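PDB 4K9Q: benzoylformate Decarboxylase from Polynucleobacter necessarius, which probably catalyses the thiamine diphosphate- and magnesium-dependent decarboxylation of benzoylformate to benzaldehyde and carbon dioxide. Local coordinates for residues Q99-E102 with M103-N106; A138-R141 with A142-T145. All blocks are in the same frame, centred on the assembly; numbering follows the deposited sequence.

Interaction 1: Q99-E102 with M103-N106; sequences QTRE and MLLN
Met103 and Gln99 meet because both side chains bend. Met103 has CG beside its backbone N and turns again at chi3 (-76°), which swings CE back over the preceding residues. Gln99 bends at chi2 (-73°), and its amide comes round to cross the methionine at a slant. Met103 CE then lies 3.8 Å from Thr100 CG2. The same methyl also packs against the amide end of Gln99.

The Gln99 amide has a second task. Its OE1 accepts from Thr100 N at 3.0 Å, in the carbonyl plane and on a lone pair. NE2 is bound elsewhere, to Leu109 O and to Tyr278 O of the second subunit. Both ends of the amide are therefore held, and its rotation is fixed.

The backbone turns tightly at this point. Met103 N donates to Thr100 O at 2.9 Å, nearly straight (163°), but from above the carbonyl plane. Leu104 N makes a weak bond to the same oxygen. Thr100 OG1 accepts from Glu102 N at 3.0 Å, which is an ST turn. On another side of the turn, Leu104 CG rests 3.6 Å from Gln99 O, and its CD2 reaches Gln99 CB. Water 1 joins Arg101 O to Leu105 N, and so bridges the two halves.

Arg101 forms a salt bridge with Asp162 through NH1. Trp280 of the second subunit packs on Thr100 and Glu102, while Ala130 of the third packs on Leu104. The turn directly follows strand 93-98 of the parallel sheet in the N-terminal domain, in the loop that leads on to strand 126-127, and is held between neighbouring subunits.

Interaction 2: A138-R141 with A142-T145; sequences AFMR and AYAT
Arg141 O takes two bonds from Thr145. The hydroxyl OG1 donates to it at 2.8 Å, and the backbone N donates at 2.9 Å. The two donors come from opposite faces of the carbonyl plane. Thr145 OG1 sits beside its own backbone N (chi1 -58°), which turns the hydroxyl back toward the preceding helical turn.

Water 3 extends this group. It donates to Thr145 OG1 at 2.8 Å and accepts from Arg141 NE at 2.9 Å, lying in plane at the guanidinium edge. The arginine runs extended from CG to NE, side by side with the threonine and pointing the same way. Its strongest partner lies beyond the helix: NH2 forms a salt bridge with Glu107 of the third subunit.

Three more i to i+4 backbone bonds continue the helix. Ala142 N binds Ala138 O, Tyr143 N binds Phe139 O, and Ala144 N binds Met140 O.

The packing along the helix is apolar. Met140 bends at chi2 (63°) and again at chi3, which carries CE down to the next turn. There CE lies 3.9 Å from Tyr143 CD1, approaching the ring obliquely. It also reaches Ala144 CB at 4.3 Å. Elsewhere on the helix, Phe139 packs on Leu156 and Leu158 of strand 154-159, and on helix 4-15. Met140 and Tyr143 both touch Leu15 of that helix. Helix 135-147 is the connecting helix of a beta-alpha-beta unit, between strands 126-127 and 154-159.

The chemistry divides the work. Apolar side chains fit the helix to its own domain, while Arg141 carries a charge to another subunit. The threonine hydroxyl is used twice, as donor to the backbone and as acceptor from the water that also binds Arg141 NE.

Interaction 1 comes first along the chain, and interaction 2 follows in the helix after strand 126-127. Their centres are 24 Å apart, and their nearest atoms are about 9 Å apart, so they do not touch within one chain. Across the tetramer they do: Arg141 of residues 138-145 makes a weak hydrogen bond from NH1 to Leu105 O of the third subunit, which belongs to that subunit's 99-106 turn. Neither contact is part of the thiamine diphosphate or magnesium site. The Gln99 side chain of interaction 1 lies about 11 Å from a bound thiamine diphosphate.

Interaction 1: Q99-E102 with M103-N106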
ATOM      1  N   GLN A  99      11.504   5.678 -16.048  1.00 10.82           N
ATOM      2  CA  GLN A  99      11.318   6.387 -17.314  1.00 11.25           C
ATOM      3  C   GLN A  99      11.500   7.889 -17.112  1.00 11.40           C
ATOM      4  O   GLN A  99      11.351   8.399 -16.004  1.00 12.82           O
ATOM      5  CB  GLN A  99       9.952   6.072 -17.938  1.00 11.24           C
ATOM      6  CG  GLN A  99      10.009   4.987 -19.021  1.00 12.52           C
ATOM      7  CD  GLN A  99      10.641   5.488 -20.327  1.00 13.33           C
ATOM      8  OE1 GLN A  99      11.321   6.522 -20.360  1.00 12.34           O
ATOM      9  NE2 GLN A  99      10.418   4.749 -21.410  1.00 13.39           N
ATOM     10  N   THR A 100      11.828   8.587 -18.191  1.00 11.78           N
ATOM     11  CA  THR A 100      12.069  10.016 -18.122  1.00 12.06           C
ATOM     12  C   THR A 100      10.830  10.802 -17.669  1.00 12.70           C
ATOM     13  O   THR A 100       9.701  10.498 -18.074  1.00 11.57           O
ATOM     14  CB  THR A 100      12.559  10.556 -19.479  1.00 13.33           C
ATOM     15  OG1 THR A 100      12.542  11.982 -19.441  1.00 13.52           O
ATOM     16  CG2 THR A 100      11.650  10.076 -20.602  1.00 13.42           C
ATOM     17  N   ARG A 101      11.043  11.826 -16.840  1.00 12.67           N
ATOM     18  CA  ARG A 101       9.936  12.689 -16.418  1.00 13.16           C
ATOM     19  C   ARG A 101       9.228  13.309 -17.627  1.00 13.14           C
ATOM     20  O   ARG A 101       8.084  13.751 -17.517  1.00 17.53           O
ATOM     21  CB  ARG A 101      10.407  13.812 -15.476  1.00 12.98           C
ATOM     22  CG  ARG A 101      10.913  13.335 -14.127  1.00 13.80           C
ATOM     23  CD  ARG A 101      11.220  14.516 -13.170  1.00 11.61           C
ATOM     24  NE  ARG A 101      12.128  14.059 -12.120  1.00 11.60           N
ATOM     25  CZ  ARG A 101      11.754  13.719 -10.890  1.00 12.58           C
ATOM     26  NH1 ARG A 101      12.667  13.284 -10.028  1.00 12.63           N
ATOM     27  NH2 ARG A 101      10.476  13.810 -10.521  1.00 13.23           N
ATOM     28  N   GLU A 102       9.900  13.343 -18.772  1.00 15.79           N
ATOM     29  CA  GLU A 102       9.295  13.903 -19.977  1.00 14.17           C
ATOM     30  C   GLU A 102       8.090  13.073 -20.416  1.00 16.88           C
ATOM     31  O   GLU A 102       7.205  13.589 -21.094  1.00 17.39           O
ATOM     32  CB  GLU A 102      10.307  13.984 -21.126  1.00 18.05           C
ATOM     33  CG  GLU A 102      11.545  14.845 -20.857  1.00 16.39           C
ATOM     34  CD  GLU A 102      11.289  16.343 -20.985  1.00 26.02           C
ATOM     35  OE1 GLU A 102      10.213  16.755 -21.473  1.00 24.12           O
ATOM     36  OE2 GLU A 102      12.185  17.118 -20.592  1.00 29.95           O
ATOM     37  N   MET A 103       8.046  11.796 -20.024  1.00 13.21           N
ATOM     38  CA  MET A 103       6.960  10.904 -20.455  1.00 12.00           C
ATOM     39  C   MET A 103       6.202  10.215 -19.314  1.00 12.51           C
ATOM     40  O   MET A 103       5.146   9.609 -19.540  1.00 13.48           O
ATOM     41  CB  MET A 103       7.500   9.822 -21.409  1.00 13.49           C
ATOM     42  CG  MET A 103       8.039  10.351 -22.732  1.00 14.06           C
ATOM     43  SD  MET A 103       8.277   9.069 -23.983  1.00 13.75           S
ATOM     44  CE  MET A 103       9.792   8.267 -23.422  1.00 12.62           C
ATOM     45  N   LEU A 104       6.737  10.305 -18.102  1.00 12.83           N
ATOM     46  CA  LEU A 104       6.245   9.524 -16.965  1.00 13.98           C
ATOM     47  C   LEU A 104       4.732   9.535 -16.769  1.00 13.86           C
ATOM     48  O   LEU A 104       4.135   8.512 -16.441  1.00 12.36           O
ATOM     49  CB  LEU A 104       6.900  10.003 -15.670  1.00 19.57           C
ATOM     50  CG  LEU A 104       8.007   9.166 -15.048  1.00 22.42           C
ATOM     51  CD1 LEU A 104       8.347   9.760 -13.682  1.00 14.50           C
ATOM     52  CD2 LEU A 104       7.591   7.680 -14.946  1.00 16.72           C
ATOM     53  N   LEU A 105       4.119  10.707 -16.920  1.00 13.03           N
ATOM     54  CA  LEU A 105       2.687  10.849 -16.678  1.00 14.52           C
ATOM     55  C   LEU A 105       1.850   9.878 -17.506  1.00 13.65           C
ATOM     56  O   LEU A 105       0.825   9.375 -17.049  1.00 15.88           O
ATOM     57  CB  LEU A 105       2.253  12.291 -16.962  1.00 14.31           C
ATOM     58  CG  LEU A 105       0.752  12.586 -16.965  1.00 15.71           C
ATOM     59  CD1 LEU A 105       0.151  12.413 -15.566  1.00 15.35           C
ATOM     60  CD2 LEU A 105       0.520  14.002 -17.499  1.00 15.68           C
ATOM     61  N   ASN A 106       2.280   9.620 -18.735  1.00 11.83           N
ATOM     62  CA  ASN A 106       1.518   8.756 -19.619  1.00 12.74           C
ATOM     63  C   ASN A 106       2.021   7.311 -19.693  1.00 15.54           C
ATOM     64  O   ASN A 106       1.529   6.521 -20.503  1.00 15.69           O
ATOM     65  CB  ASN A 106       1.437   9.392 -21.006  1.00 15.43           C
ATOM     66  CG  ASN A 106       0.915  10.816 -20.947  1.00 19.90           C
ATOM     67  OD1 ASN A 106       1.693  11.773 -21.003  1.00 28.02           O
ATOM     68  ND2 ASN A 106      -0.400  10.966 -20.799  1.00 20.93           N
TER
HETATM   69  O   HOH W   1       5.455  13.194 -17.768  1.00 19.18           O
HETATM   70  O   HOH W   2       4.075  13.388 -20.105  1.00 30.67           O

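Interaction 2: A138-R141 with A142-T145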
ATOM      1  N   ALA A 138      18.196  12.687  -1.455  1.00 12.14           N
ATOM      2  CA  ALA A 138      17.491  11.403  -1.348  1.00 10.09           C
ATOM      3  C   ALA A 138      18.472  10.251  -1.102  1.00 12.83           C
ATOM      4  O   ALA A 138      18.182   9.318  -0.329  1.00 12.18           O
ATOM      5  CB  ALA A 138      16.637  11.147  -2.585  1.00 12.59           C
ATOM      6  N   PHE A 139      19.637  10.311  -1.748  1.00 11.62           N
ATOM      7  CA  PHE A 139      20.691   9.350  -1.446  1.00 11.86           C
ATOM      8  C   PHE A 139      21.164   9.455   0.010  1.00 10.18           C
ATOM      9  O   PHE A 139      21.398   8.435   0.672  1.00 10.62           O
ATOM     10  CB  PHE A 139      21.863   9.478  -2.424  1.00 11.69           C
ATOM     11  CG  PHE A 139      21.702   8.648  -3.675  1.00 11.58           C
ATOM     12  CD1 PHE A 139      22.261   7.382  -3.756  1.00 14.17           C
ATOM     13  CD2 PHE A 139      20.981   9.131  -4.757  1.00 10.40           C
ATOM     14  CE1 PHE A 139      22.123   6.601  -4.911  1.00 12.46           C
ATOM     15  CE2 PHE A 139      20.841   8.361  -5.921  1.00 12.85           C
ATOM     16  CZ  PHE A 139      21.412   7.094  -5.991  1.00 10.35           C
ATOM     17  N   MET A 140      21.308  10.681   0.516  1.00 11.79           N
ATOM     18  CA  MET A 140      21.685  10.837   1.918  1.00 11.56           C
ATOM     19  C   MET A 140      20.612  10.268   2.857  1.00  9.73           C
ATOM     20  O   MET A 140      20.930   9.572   3.819  1.00 11.06           O
ATOM     21  CB  MET A 140      21.961  12.301   2.266  1.00 12.44           C
ATOM     22  CG  MET A 140      22.492  12.478   3.684  1.00 12.84           C
ATOM     23  SD  MET A 140      24.081  11.671   3.941  1.00 14.45           S
ATOM     24  CE  MET A 140      23.697  10.578   5.313  1.00 15.73           C
ATOM     25  N   ARG A 141      19.346  10.578   2.590  1.00  9.66           N
ATOM     26  CA  ARG A 141      18.261  10.039   3.414  1.00 11.90           C
ATOM     27  C   ARG A 141      18.210   8.518   3.288  1.00 12.18           C
ATOM     28  O   ARG A 141      17.926   7.819   4.255  1.00 11.16           O
ATOM     29  CB  ARG A 141      16.918  10.663   3.026  1.00 11.10           C
ATOM     30  CG  ARG A 141      15.727  10.149   3.843  1.00 11.52           C
ATOM     31  CD  ARG A 141      14.491  11.032   3.657  1.00 13.62           C
ATOM     32  NE  ARG A 141      13.340  10.408   4.301  1.00 13.04           N
ATOM     33  CZ  ARG A 141      12.073  10.767   4.120  1.00 13.25           C
ATOM     34  NH1 ARG A 141      11.753  11.783   3.324  1.00 12.81           N
ATOM     35  NH2 ARG A 141      11.116  10.106   4.761  1.00 14.63           N
ATOM     36  N   ALA A 142      18.481   8.007   2.089  1.00 11.22           N
ATOM     37  CA  ALA A 142      18.533   6.555   1.878  1.00 10.60           C
ATOM     38  C   ALA A 142      19.614   5.916   2.764  1.00  9.96           C
ATOM     39  O   ALA A 142      19.352   4.941   3.477  1.00 10.91           O
ATOM     40  CB  ALA A 142      18.778   6.229   0.393  1.00  9.96           C
ATOM     41  N   TYR A 143      20.817   6.482   2.732  1.00  8.68           N
ATOM     42  CA  TYR A 143      21.918   5.996   3.554  1.00 10.32           C
ATOM     43  C   TYR A 143      21.562   6.054   5.042  1.00 11.88           C
ATOM     44  O   TYR A 143      21.764   5.083   5.774  1.00 12.58           O
ATOM     45  CB  TYR A 143      23.182   6.831   3.287  1.00 12.32           C
ATOM     46  CG  TYR A 143      24.391   6.430   4.111  1.00 11.30           C
ATOM     47  CD1 TYR A 143      24.508   6.800   5.446  1.00 14.16           C
ATOM     48  CD2 TYR A 143      25.435   5.707   3.542  1.00 13.63           C
ATOM     49  CE1 TYR A 143      25.609   6.441   6.196  1.00 14.10           C
ATOM     50  CE2 TYR A 143      26.540   5.340   4.286  1.00 14.08           C
ATOM     51  CZ  TYR A 143      26.621   5.709   5.618  1.00 15.80           C
ATOM     52  OH  TYR A 143      27.733   5.347   6.353  1.00 17.38           O
ATOM     53  N   ALA A 144      21.040   7.200   5.476  1.00 11.36           N
ATOM     54  CA  ALA A 144      20.682   7.410   6.879  1.00 12.64           C
ATOM     55  C   ALA A 144      19.641   6.404   7.336  1.00 12.43           C
ATOM     56  O   ALA A 144      19.757   5.816   8.411  1.00 16.14           O
ATOM     57  CB  ALA A 144      20.172   8.818   7.092  1.00 11.27           C
ATOM     58  N   THR A 145      18.620   6.201   6.512  1.00  9.78           N
ATOM     59  CA  THR A 145      17.545   5.276   6.868  1.00 11.74           C
ATOM     60  C   THR A 145      18.066   3.846   6.971  1.00 11.35           C
ATOM     61  O   THR A 145      17.732   3.106   7.903  1.00 13.34           O
ATOM     62  CB  THR A 145      16.407   5.339   5.851  1.00 13.50           C
ATOM     63  OG1 THR A 145      15.898   6.683   5.787  1.00 13.76           O
ATOM     64  CG2 THR A 145      15.291   4.372   6.240  1.00 12.49           C
TER
HETATM   65  O   HOH W   3      13.398   8.020   5.968  1.00 15.94           O